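Local structure of sister chromatid cohesion protein (Chaetomium thermophilum, 5T8V) at residues 1132-1137 and 1167-1172; 1160-1165 and 1186-1191. The protein probably takes part in loading cohesin onto chromatin, as a HEAT-repeat protein of which this chain is the C-terminal part. One frame throughout, in Å; residues are numbered along the deposited sequence.

Contact 1 of 2, residues 1132-1137 and 1167-1172; sequences IATSTQ and ITLATS
The flat group here is the carboxamide of Gln1137, and Ser1172 meets it at its oxygen end. The hydroxyl Ser1172 OG donates a hydrogen bond to Gln1137 OE1 at 2.5 Å, a length not to be read closely at this resolution. The hydroxyl lies on the CG side of the amide, with Ser1172 OG 3.2 Å from Gln1137 CG. Gln1137 puts CG anti to its backbone N (chi1 -156°), and the extended chain beyond carries the amide across to the serine. The same OE1 also accepts from the backbone N of Thr1173. The Gln1137 side chain further touches Tyr1210 of helix 1200-1213. Replacing Gln1137 by an alanine would probably leave the Ser1172 hydroxyl and the Thr1173 N-H without their shared acceptor. The rest is van der Waals packing. Leu1169 points toward 1132-1137, and its CD2 lies 3.5 Å from Ala1133 O, at the end of helix 1115-1133. The same methyl is 4.1 Å from Thr1134 CG2, where the two side chains meet at about a right angle. The Thr1134 hydroxyl bonds back to Thr1130 O, while its methyl faces the leucine. A type I turn from Leu1169 to Ser1172 brings the serine round. From this turn Thr1171 OG1 donates back to Thr1168 O at 2.8 Å, in the carbonyl plane. The end of helix 1115-1133 and the loop after it are thus joined to Leu1169 and its turn in the alpha-solenoid. An amide oxygen gripped by one hydroxyl and one backbone N-H fixes their polar side, while a leucine methyl packs the other part.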
loop_
_atom_site.group_PDB
_atom_site.type_symbol
_atom_site.label_atom_id
_atom_site.label_comp_id
_atom_site.label_asym_id
_atom_site.label_seq_id
_atom_site.Cartn_x
_atom_site.Cartn_y
_atom_site.Cartn_z
ATOM N N ILE A 1132 -28.232 -12.184 40.400
ATOM C CA ILE A 1132 -27.207 -13.061 39.839
ATOM C C ILE A 1132 -26.504 -12.379 38.672
ATOM O O ILE A 1132 -25.292 -12.537 38.479
ATOM C CB ILE A 1132 -27.826 -14.409 39.420
ATOM C CG1 ILE A 1132 -28.348 -15.154 40.651
ATOM C CG2 ILE A 1132 -26.799 -15.269 38.681
ATOM C CD1 ILE A 1132 -29.165 -16.390 40.329
ATOM N N ALA A 1133 -27.250 -11.604 37.880
ATOM C CA ALA A 1133 -26.669 -10.999 36.685
ATOM C C ALA A 1133 -25.706 -9.868 37.023
ATOM O O ALA A 1133 -24.748 -9.632 36.278
ATOM C CB ALA A 1133 -27.780 -10.487 35.769
ATOM N N THR A 1134 -25.930 -9.163 38.133
ATOM C CA THR A 1134 -25.173 -7.960 38.457
ATOM C C THR A 1134 -24.263 -8.142 39.669
ATOM O O THR A 1134 -23.798 -7.151 40.240
ATOM C CB THR A 1134 -26.126 -6.788 38.693
ATOM O OG1 THR A 1134 -26.960 -7.064 39.828
ATOM C CG2 THR A 1134 -27.002 -6.554 37.468
ATOM N N SER A 1135 -23.989 -9.383 40.067
ATOM C CA SER A 1135 -23.151 -9.652 41.229
ATOM C C SER A 1135 -21.751 -10.121 40.867
ATOM O O SER A 1135 -20.816 -9.897 41.643
ATOM C CB SER A 1135 -23.810 -10.706 42.124
ATOM O OG SER A 1135 -25.032 -10.227 42.658
ATOM N N THR A 1136 -21.581 -10.768 39.716
ATOM C CA THR A 1136 -20.281 -11.256 39.283
ATOM C C THR A 1136 -20.116 -10.974 37.797
ATOM O O THR A 1136 -21.041 -10.520 37.119
ATOM C CB THR A 1136 -20.113 -12.756 39.564
ATOM O OG1 THR A 1136 -21.289 -13.460 39.148
ATOM C CG2 THR A 1136 -19.865 -13.000 41.044
ATOM N N GLN A 1137 -18.912 -11.253 37.295
ATOM C CA GLN A 1137 -18.567 -11.002 35.901
ATOM C C GLN A 1137 -18.145 -12.279 35.183
ATOM O O GLN A 1137 -17.426 -12.214 34.180
ATOM C CB GLN A 1137 -17.461 -9.950 35.822
ATOM C CG GLN A 1137 -17.416 -9.190 34.513
ATOM C CD GLN A 1137 -16.704 -7.859 34.639
ATOM O OE1 GLN A 1137 -17.085 -6.881 33.999
ATOM N NE2 GLN A 1137 -15.666 -7.813 35.469
ATOM N N ILE A 1167 -27.953 -0.914 31.026
ATOM C CA ILE A 1167 -27.016 0.197 30.883
ATOM C C ILE A 1167 -25.768 -0.061 31.717
ATOM O O ILE A 1167 -24.648 0.271 31.309
ATOM C CB ILE A 1167 -27.695 1.524 31.273
ATOM C CG1 ILE A 1167 -28.871 1.815 30.336
ATOM C CG2 ILE A 1167 -26.693 2.674 31.229
ATOM C CD1 ILE A 1167 -29.729 2.990 30.762
ATOM N N THR A 1168 -25.941 -0.664 32.895
ATOM C CA THR A 1168 -24.807 -0.940 33.770
ATOM C C THR A 1168 -23.973 -2.103 33.246
ATOM O O THR A 1168 -22.739 -2.035 33.234
ATOM C CB THR A 1168 -25.304 -1.237 35.186
ATOM O OG1 THR A 1168 -26.156 -0.174 35.630
ATOM C CG2 THR A 1168 -24.140 -1.372 36.149
ATOM N N LEU A 1169 -24.627 -3.181 32.812
ATOM C CA LEU A 1169 -23.905 -4.344 32.316
ATOM C C LEU A 1169 -23.194 -4.066 31.000
ATOM O O LEU A 1169 -22.261 -4.796 30.649
ATOM C CB LEU A 1169 -24.866 -5.521 32.153
ATOM C CG LEU A 1169 -25.489 -6.047 33.451
ATOM C CD1 LEU A 1169 -26.636 -6.995 33.152
ATOM C CD2 LEU A 1169 -24.442 -6.737 34.316
ATOM N N ALA A 1170 -23.607 -3.030 30.265
ATOM C CA ALA A 1170 -22.926 -2.692 29.021
ATOM C C ALA A 1170 -21.484 -2.265 29.257
ATOM O O ALA A 1170 -20.670 -2.333 28.329
ATOM C CB ALA A 1170 -23.682 -1.586 28.287
ATOM N N THR A 1171 -21.151 -1.829 30.471
ATOM C CA THR A 1171 -19.793 -1.429 30.814
ATOM C C THR A 1171 -18.981 -2.574 31.408
ATOM O O THR A 1171 -17.967 -2.326 32.069
ATOM C CB THR A 1171 -19.818 -0.251 31.791
ATOM O OG1 THR A 1171 -20.332 -0.685 33.057
ATOM C CG2 THR A 1171 -20.687 0.878 31.253
ATOM N N SER A 1172 -19.405 -3.814 31.192
ATOM C CA SER A 1172 -18.697 -4.964 31.732
ATOM C C SER A 1172 -17.511 -5.325 30.846
ATOM O O SER A 1172 -17.516 -5.088 29.634
ATOM C CB SER A 1172 -19.641 -6.160 31.856
ATOM O OG SER A 1172 -18.979 -7.274 32.426
#

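Contact 2 of 2, residues 1160-1165 and 1186-1191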
loop_
_atom_site.group_PDB
_atom_site.type_symbol
_atom_site.label_atom_id
_atom_site.label_comp_id
_atom_site.label_asym_id
_atom_site.label_seq_id
_atom_site.Cartn_x
_atom_site.Cartn_y
_atom_site.Cartn_z
ATOM N N LYS A 1160 -38.780 0.268 32.898
ATOM C CA LYS A 1160 -38.207 0.917 34.072
ATOM C C LYS A 1160 -37.446 -0.080 34.937
ATOM O O LYS A 1160 -36.368 0.234 35.456
ATOM C CB LYS A 1160 -39.308 1.597 34.886
ATOM C CG LYS A 1160 -39.941 2.786 34.187
ATOM C CD LYS A 1160 -41.001 3.451 35.049
ATOM C CE LYS A 1160 -41.590 4.671 34.355
ATOM N NZ LYS A 1160 -42.622 5.353 35.188
ATOM N N GLU A 1161 -37.986 -1.288 35.097
ATOM C CA GLU A 1161 -37.374 -2.313 35.934
ATOM C C GLU A 1161 -36.137 -2.938 35.305
ATOM O O GLU A 1161 -35.545 -3.832 35.920
ATOM C CB GLU A 1161 -38.395 -3.413 36.230
ATOM C CG GLU A 1161 -39.635 -2.946 36.979
ATOM C CD GLU A 1161 -40.729 -4.000 37.011
ATOM O OE1 GLU A 1161 -41.384 -4.213 35.970
ATOM O OE2 GLU A 1161 -40.927 -4.622 38.077
ATOM N N THR A 1162 -35.724 -2.496 34.117
ATOM C CA THR A 1162 -34.717 -3.222 33.352
ATOM C C THR A 1162 -33.625 -2.303 32.815
ATOM O O THR A 1162 -32.459 -2.701 32.739
ATOM C CB THR A 1162 -35.400 -3.968 32.199
ATOM O OG1 THR A 1162 -36.307 -4.941 32.730
ATOM C CG2 THR A 1162 -34.392 -4.666 31.322
ATOM N N GLY A 1163 -33.988 -1.079 32.439
ATOM C CA GLY A 1163 -33.061 -0.171 31.788
ATOM C C GLY A 1163 -31.718 -0.017 32.475
ATOM O O GLY A 1163 -30.675 -0.329 31.892
ATOM N N VAL A 1164 -31.732 0.467 33.720
ATOM C CA VAL A 1164 -30.487 0.765 34.424
ATOM C C VAL A 1164 -29.601 -0.470 34.501
ATOM O O VAL A 1164 -28.371 -0.371 34.435
ATOM C CB VAL A 1164 -30.792 1.330 35.824
ATOM C CG1 VAL A 1164 -29.517 1.443 36.659
ATOM C CG2 VAL A 1164 -31.467 2.690 35.707
ATOM N N THR A 1165 -30.204 -1.651 34.640
ATOM C CA THR A 1165 -29.411 -2.869 34.759
ATOM C C THR A 1165 -28.606 -3.123 33.491
ATOM O O THR A 1165 -27.405 -3.403 33.552
ATOM C CB THR A 1165 -30.315 -4.063 35.077
ATOM O OG1 THR A 1165 -30.915 -3.877 36.366
ATOM C CG2 THR A 1165 -29.516 -5.370 35.083
ATOM N N LYS A 1186 -29.534 -0.425 23.739
ATOM C CA LYS A 1186 -29.746 0.297 22.488
ATOM C C LYS A 1186 -31.183 0.147 22.002
ATOM O O LYS A 1186 -31.837 1.137 21.654
ATOM C CB LYS A 1186 -28.759 -0.196 21.430
ATOM C CG LYS A 1186 -29.055 0.297 20.020
ATOM C CD LYS A 1186 -27.901 0.027 19.065
ATOM C CE LYS A 1186 -27.500 -1.444 19.060
ATOM N NZ LYS A 1186 -26.596 -1.778 17.924
ATOM N N ALA A 1187 -31.692 -1.087 21.969
ATOM C CA ALA A 1187 -33.072 -1.299 21.543
ATOM C C ALA A 1187 -34.051 -0.654 22.515
ATOM O O ALA A 1187 -35.026 -0.014 22.101
ATOM C CB ALA A 1187 -33.356 -2.795 21.414
ATOM N N LEU A 1188 -33.803 -0.806 23.817
ATOM C CA LEU A 1188 -34.698 -0.235 24.816
ATOM C C LEU A 1188 -34.765 1.281 24.689
ATOM O O LEU A 1188 -35.847 1.872 24.786
ATOM C CB LEU A 1188 -34.239 -0.650 26.213
ATOM C CG LEU A 1188 -35.181 -0.331 27.373
ATOM C CD1 LEU A 1188 -35.019 -1.373 28.471
ATOM C CD2 LEU A 1188 -34.923 1.064 27.921
ATOM N N HIS A 1189 -33.619 1.932 24.478
ATOM C CA HIS A 1189 -33.630 3.370 24.233
ATOM C C HIS A 1189 -34.343 3.696 22.927
ATOM O O HIS A 1189 -35.058 4.701 22.838
ATOM C CB HIS A 1189 -32.201 3.912 24.210
ATOM C CG HIS A 1189 -32.089 5.295 23.642
ATOM N ND1 HIS A 1189 -31.916 5.534 22.296
ATOM C CD2 HIS A 1189 -32.128 6.510 24.239
ATOM C CE1 HIS A 1189 -31.853 6.837 22.088
ATOM N NE2 HIS A 1189 -31.979 7.452 23.250
ATOM N N THR A 1190 -34.162 2.857 21.905
ATOM C CA THR A 1190 -34.842 3.076 20.632
ATOM C C THR A 1190 -36.353 3.133 20.825
ATOM O O THR A 1190 -37.023 4.038 20.315
ATOM C CB THR A 1190 -34.469 1.971 19.639
ATOM O OG1 THR A 1190 -33.069 2.050 19.337
ATOM C CG2 THR A 1190 -35.270 2.097 18.342
ATOM N N LYS A 1191 -36.906 2.175 21.569
ATOM C CA LYS A 1191 -38.351 2.108 21.746
ATOM C C LYS A 1191 -38.855 2.965 22.900
ATOM O O LYS A 1191 -40.007 3.412 22.866
ATOM C CB LYS A 1191 -38.790 0.659 21.973
ATOM C CG LYS A 1191 -38.149 -0.342 21.028
ATOM C CD LYS A 1191 -38.991 -1.600 20.906
ATOM C CE LYS A 1191 -38.140 -2.854 20.850
ATOM N NZ LYS A 1191 -37.721 -3.286 22.214
#
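Gly1163 and Leu1188 form the nearest backbone pair, with Gly1163 CA and Leu1188 CA 7.2 Å apart, where the start of helix 1163-1169 meets the C-terminal part of helix 1175-1191. Leu1188 carries the contact from its side. It points toward 1160-1165 and holds CG anti to its backbone N (chi1 -171°). That sends CD1 to the bare backbone of the glycine, with Leu1188 CD1 4.0 Å from Gly1163 CA. The same methyl is 4.1 Å from Gly1163 N. With no side chain on the glycine, what the leucine touches here is main chain. Thr1162 adds a looser contact, its CG2 lying 4.4 Å from Leu1188 CD1. The segments meet by van der Waals contact alone, with no hydrogen bond between them. The protein is a HEAT-repeat alpha-solenoid, in which helices pack side by side in antiparallel fashion. Here helix 1175-1191 runs back past helix 1163-1169, so its late turns come level with the earlier helix's first turn. Thr1162 holds the N-cap position of helix 1163-1169, but its side chain makes no capping bond. Val1157, in the loop before this segment, touches the Thr1162 side chain. Asn1152 of helix 1139-1154 touches both Thr1162 and Leu1188, and Ile1196 of helix 1193-1196 also packs on the leucine. All three touching residues are buried, Leu1188 lying among Gly1163, Thr1162, Asn1152 and Ile1196.

From the N terminus, the chain leaves helix 1115-1133 through 1132-1137, runs along helix 1139-1154 and reaches 1160-1165. It then passes through helix 1163-1169 into 1167-1172, where contact 1 closes its loop. Helix 1175-1191 follows, and contact 2 closes at 1186-1191. The segments alternate, so the two loops cross and neither nests in the other. Helix 1163-1169 serves both contacts. Its start is tied to helix 1175-1191 and its end to the last turn of helix 1115-1133 and the loop after it. The centres lie 14 Å apart, and the contacts touch where Thr1134 CG2 packs on Thr1165 CG2 at 3.7 Å.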